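Local coordinates for protein ferritin (Pseudo-nitzschia multiseries, PDB 4IWK) that oxidises ferrous iron with dioxygen and probably stores the ferric product in the hollow of its 24-subunit shell, at the interface of chains A and B and the interface of chains A and C. Residues are numbered along the deposited sequence; one frame, centred on the assembly and turned at random. Chains: chain A/B/C, Ferritin.

Contact 1 and contact 2 lie close together on chain A, the centres of their C-alpha atoms about 12 Å apart. Both draw on the last turns of helix 36-62: A:Val57 and A:Asn61 face chain B, while A:Phe59 and A:Lys62 turn to chain C. The residues that follow the helix are divided too, A:Arg63 going to contact 2 and A:Pro66, A:Ile67 and A:Leu69 to contact 1. One helix end thus ties a two-fold pair to a neighbour related differently, a combination that probably helps 24 identical ferritin chains close into a shell.

Contact 1: the interface of chains A and B. Residues chain A 57, 61, 66-67, 69; chain B 28, 31-32.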
# COMPACT_ATOMS: atom_id res chain seq x y z
N VAL A 57 -13.01 -44.00 -15.14
CA VAL A 57 -13.83 -44.64 -14.08
C VAL A 57 -14.91 -43.65 -13.64
O VAL A 57 -16.09 -44.09 -13.50
CB VAL A 57 -12.94 -44.92 -12.84
CG1 VAL A 57 -13.85 -45.29 -11.64
CG2 VAL A 57 -12.00 -46.08 -13.20
N ASN A 61 -18.89 -44.38 -13.92
CA ASN A 61 -19.78 -44.36 -12.75
C ASN A 61 -21.01 -43.51 -13.04
O ASN A 61 -22.15 -43.91 -12.77
CB ASN A 61 -19.08 -43.79 -11.46
CG ASN A 61 -17.96 -44.76 -10.89
OD1 ASN A 61 -17.90 -45.95 -11.25
ND2 ASN A 61 -17.03 -44.19 -10.14
N PRO A 66 -20.76 -50.34 -15.73
CA PRO A 66 -20.20 -50.94 -14.50
C PRO A 66 -18.69 -51.19 -14.73
O PRO A 66 -18.27 -51.64 -15.79
CB PRO A 66 -20.98 -52.27 -14.38
CG PRO A 66 -22.21 -52.09 -15.21
CD PRO A 66 -21.81 -51.19 -16.36
N ILE A 67 -17.87 -50.88 -13.75
CA ILE A 67 -16.45 -51.05 -13.88
C ILE A 67 -16.07 -52.26 -13.00
O ILE A 67 -16.47 -52.23 -11.86
CB ILE A 67 -15.68 -49.79 -13.35
CG1 ILE A 67 -15.88 -48.59 -14.31
CG2 ILE A 67 -14.18 -50.05 -13.25
CD1 ILE A 67 -15.32 -48.81 -15.74
N LEU A 69 -12.50 -53.71 -12.02
CA LEU A 69 -11.06 -53.48 -12.13
C LEU A 69 -10.32 -54.76 -12.38
O LEU A 69 -10.57 -55.74 -11.68
CB LEU A 69 -10.52 -52.78 -10.84
CG LEU A 69 -11.00 -51.34 -10.50
CD1 LEU A 69 -10.34 -50.84 -9.21
CD2 LEU A 69 -10.60 -50.44 -11.69
N ILE B 28 -15.39 -46.88 -6.17
CA ILE B 28 -16.40 -47.25 -7.23
C ILE B 28 -17.68 -47.76 -6.56
O ILE B 28 -18.77 -47.36 -6.92
CB ILE B 28 -15.79 -48.31 -8.16
CG1 ILE B 28 -14.68 -47.60 -8.98
CG2 ILE B 28 -16.88 -48.86 -9.06
CD1 ILE B 28 -13.76 -48.62 -9.72
N ASP B 31 -19.38 -44.72 -5.05
CA ASP B 31 -20.03 -43.86 -6.05
C ASP B 31 -21.24 -44.55 -6.72
O ASP B 31 -22.31 -43.88 -6.94
CB ASP B 31 -19.02 -43.52 -7.12
CG ASP B 31 -18.24 -42.28 -6.82
OD1 ASP B 31 -18.84 -41.36 -6.21
OD2 ASP B 31 -16.98 -42.18 -7.14
N GLN B 32 -21.15 -45.84 -7.01
CA GLN B 32 -22.33 -46.52 -7.60
C GLN B 32 -23.49 -46.56 -6.70
O GLN B 32 -24.63 -46.62 -7.17
CB GLN B 32 -21.93 -47.99 -8.01
CG GLN B 32 -20.91 -48.10 -9.12
CD GLN B 32 -20.47 -49.61 -9.27
OE1 GLN B 32 -20.54 -50.41 -8.28
NE2 GLN B 32 -19.92 -50.00 -10.45
O HOH W 1 -19.30 -48.03 -12.61
O HOH W 2 -19.17 -52.34 -11.33
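Chains A and B meet here in part of a two-fold symmetric interface, the subunit pairing from which the 24-subunit ferritin shell is built; the patch recurs with the chains exchanged. B:Ile28 is the apolar plug. Its CG1 branch lies anti to the carbonyl carbon (chi1 -70°) and runs on extended (chi2 167°), which carries the end methyl CD1 into chain A among A:Val57, A:Ile67 and A:Leu69. CG1 itself touches A:Val57 CG1 at 3.6 Å, the two side chains crossing at about a right angle. The tip CD1 lies 3.8 Å from A:Ile67 CG2, again crosswise, and 4.0 Å from the branch carbon CG of A:Leu69. The other branch of the isoleucine, B:Ile28 CG2, packs against the amide oxygen OD1 of A:Asn61 at 3.8 Å. Beside it the carboxamide of A:Asn61 crosses B:Asp31, with amide and carboxylate planes 50° apart and ND2 3.6 Å from OD2, a polar neighbourhood and not a direct bond. Water joins the chains on the CG2 side of B:Ile28. The amide nitrogen NE2 of B:Gln32, at the end of an extended chain, reaches two waters: one is 2.9 Å from A:Asn61 OD1, the other 2.8 Å from the backbone oxygen O of A:Ile67. Using both N-H groups in this way probably fixes the rotation of the B:Gln32 amide. Each chain is its own four-helix bundle; the patch is made by the end of helix 3-32 of chain B and, on chain A, by the last turns of helix 36-62 and the loop after it.

Contact 2: the interface of chains A and C. Residues chain A 59, 62-63, 116; chain C 126, 129.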
# COMPACT_ATOMS: atom_id res chain seq x y z
N PHE A 59 -16.34 -41.17 -15.36
CA PHE A 59 -17.45 -41.05 -16.35
C PHE A 59 -18.25 -42.33 -16.38
O PHE A 59 -19.52 -42.29 -16.42
CB PHE A 59 -16.86 -40.81 -17.77
CG PHE A 59 -17.90 -40.70 -18.80
CD1 PHE A 59 -18.51 -39.46 -19.03
CD2 PHE A 59 -18.26 -41.82 -19.52
CE1 PHE A 59 -19.49 -39.36 -20.01
CE2 PHE A 59 -19.25 -41.73 -20.54
CZ PHE A 59 -19.86 -40.46 -20.76
N LYS A 62 -20.77 -42.32 -13.61
CA LYS A 62 -21.88 -41.35 -13.86
C LYS A 62 -22.78 -41.92 -14.92
O LYS A 62 -24.03 -41.69 -14.80
CB LYS A 62 -21.30 -40.00 -14.34
CG LYS A 62 -20.64 -39.26 -13.18
CD LYS A 62 -20.12 -37.88 -13.48
CE LYS A 62 -19.14 -37.82 -14.60
NZ LYS A 62 -18.78 -36.35 -14.64
N ARG A 63 -22.26 -42.67 -15.91
CA ARG A 63 -23.08 -43.14 -17.03
C ARG A 63 -23.65 -44.54 -16.77
O ARG A 63 -24.11 -45.19 -17.68
CB ARG A 63 -22.26 -43.04 -18.34
CG ARG A 63 -23.04 -42.17 -19.42
CD ARG A 63 -24.36 -42.80 -19.84
NE ARG A 63 -24.00 -43.99 -20.55
CZ ARG A 63 -23.64 -44.01 -21.82
NH1 ARG A 63 -23.83 -42.89 -22.48
NH2 ARG A 63 -23.22 -45.20 -22.41
N ALA A 116 -22.90 -39.46 -26.24
CA ALA A 116 -22.20 -38.97 -25.04
C ALA A 116 -20.82 -39.60 -24.92
O ALA A 116 -19.90 -38.87 -24.55
CB ALA A 116 -23.04 -39.29 -23.76
N LEU C 126 -22.94 -34.30 -22.61
CA LEU C 126 -22.15 -34.53 -21.34
C LEU C 126 -22.84 -33.89 -20.13
O LEU C 126 -22.77 -34.48 -19.02
CB LEU C 126 -20.74 -33.90 -21.51
CG LEU C 126 -20.00 -34.70 -22.62
CD1 LEU C 126 -18.58 -34.02 -22.78
CD2 LEU C 126 -19.80 -36.20 -22.27
N VAL C 129 -25.40 -36.32 -18.86
CA VAL C 129 -24.86 -37.45 -18.08
C VAL C 129 -24.68 -36.95 -16.65
O VAL C 129 -25.03 -37.70 -15.70
CB VAL C 129 -23.49 -37.88 -18.67
CG1 VAL C 129 -22.79 -38.85 -17.68
CG2 VAL C 129 -23.64 -38.59 -19.98
O HOH W 3 -25.88 -40.31 -16.05
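Helix 115-145 of chain C brings C:Leu126 and C:Val129, one turn apart, against A:Phe59, A:Lys62 and A:Arg63, where the backbone of chain A leaves helix 36-62 (phi/psi of A:Arg63 -93°/9°). C:Val129 is the wedge, 79 Å² of its surface being hidden by chain A. With CG1 anti to the backbone N (chi1 168°), its two methyls straddle the aliphatic CG of A:Arg63, which lies 3.7 Å from C:Val129 CG2 and 3.8 Å from C:Val129 CG1. CG2 of C:Val129 is also turned to A:Ala116 CB at 3.9 Å, and CG1 to A:Lys62 CB at 3.8 Å. The A:Arg63 chain, bent at its middle torsions, crosses the valine at about a right angle, offering its hydrocarbon part to the contact. Truncated to an alanine, C:Val129 would probably leave a gap beside A:Lys62 and A:Ala116 and set the stem of A:Arg63 freer to turn. The ring of A:Phe59 presents its CE1 atom to C:Leu126 CD2 at 3.9 Å, and the same methyl lies 3.5 Å from the backbone oxygen O of A:Ala116. A water links the two backbones, 2.6 Å from O of A:Lys62 and 2.8 Å from O of C:Val129. The interface is not an exact two-fold and probably belongs to the three-fold association of the shell: the end of helix 36-62 and the start of helix 115-145 of chain A abut the middle of helix 115-145 of chain C.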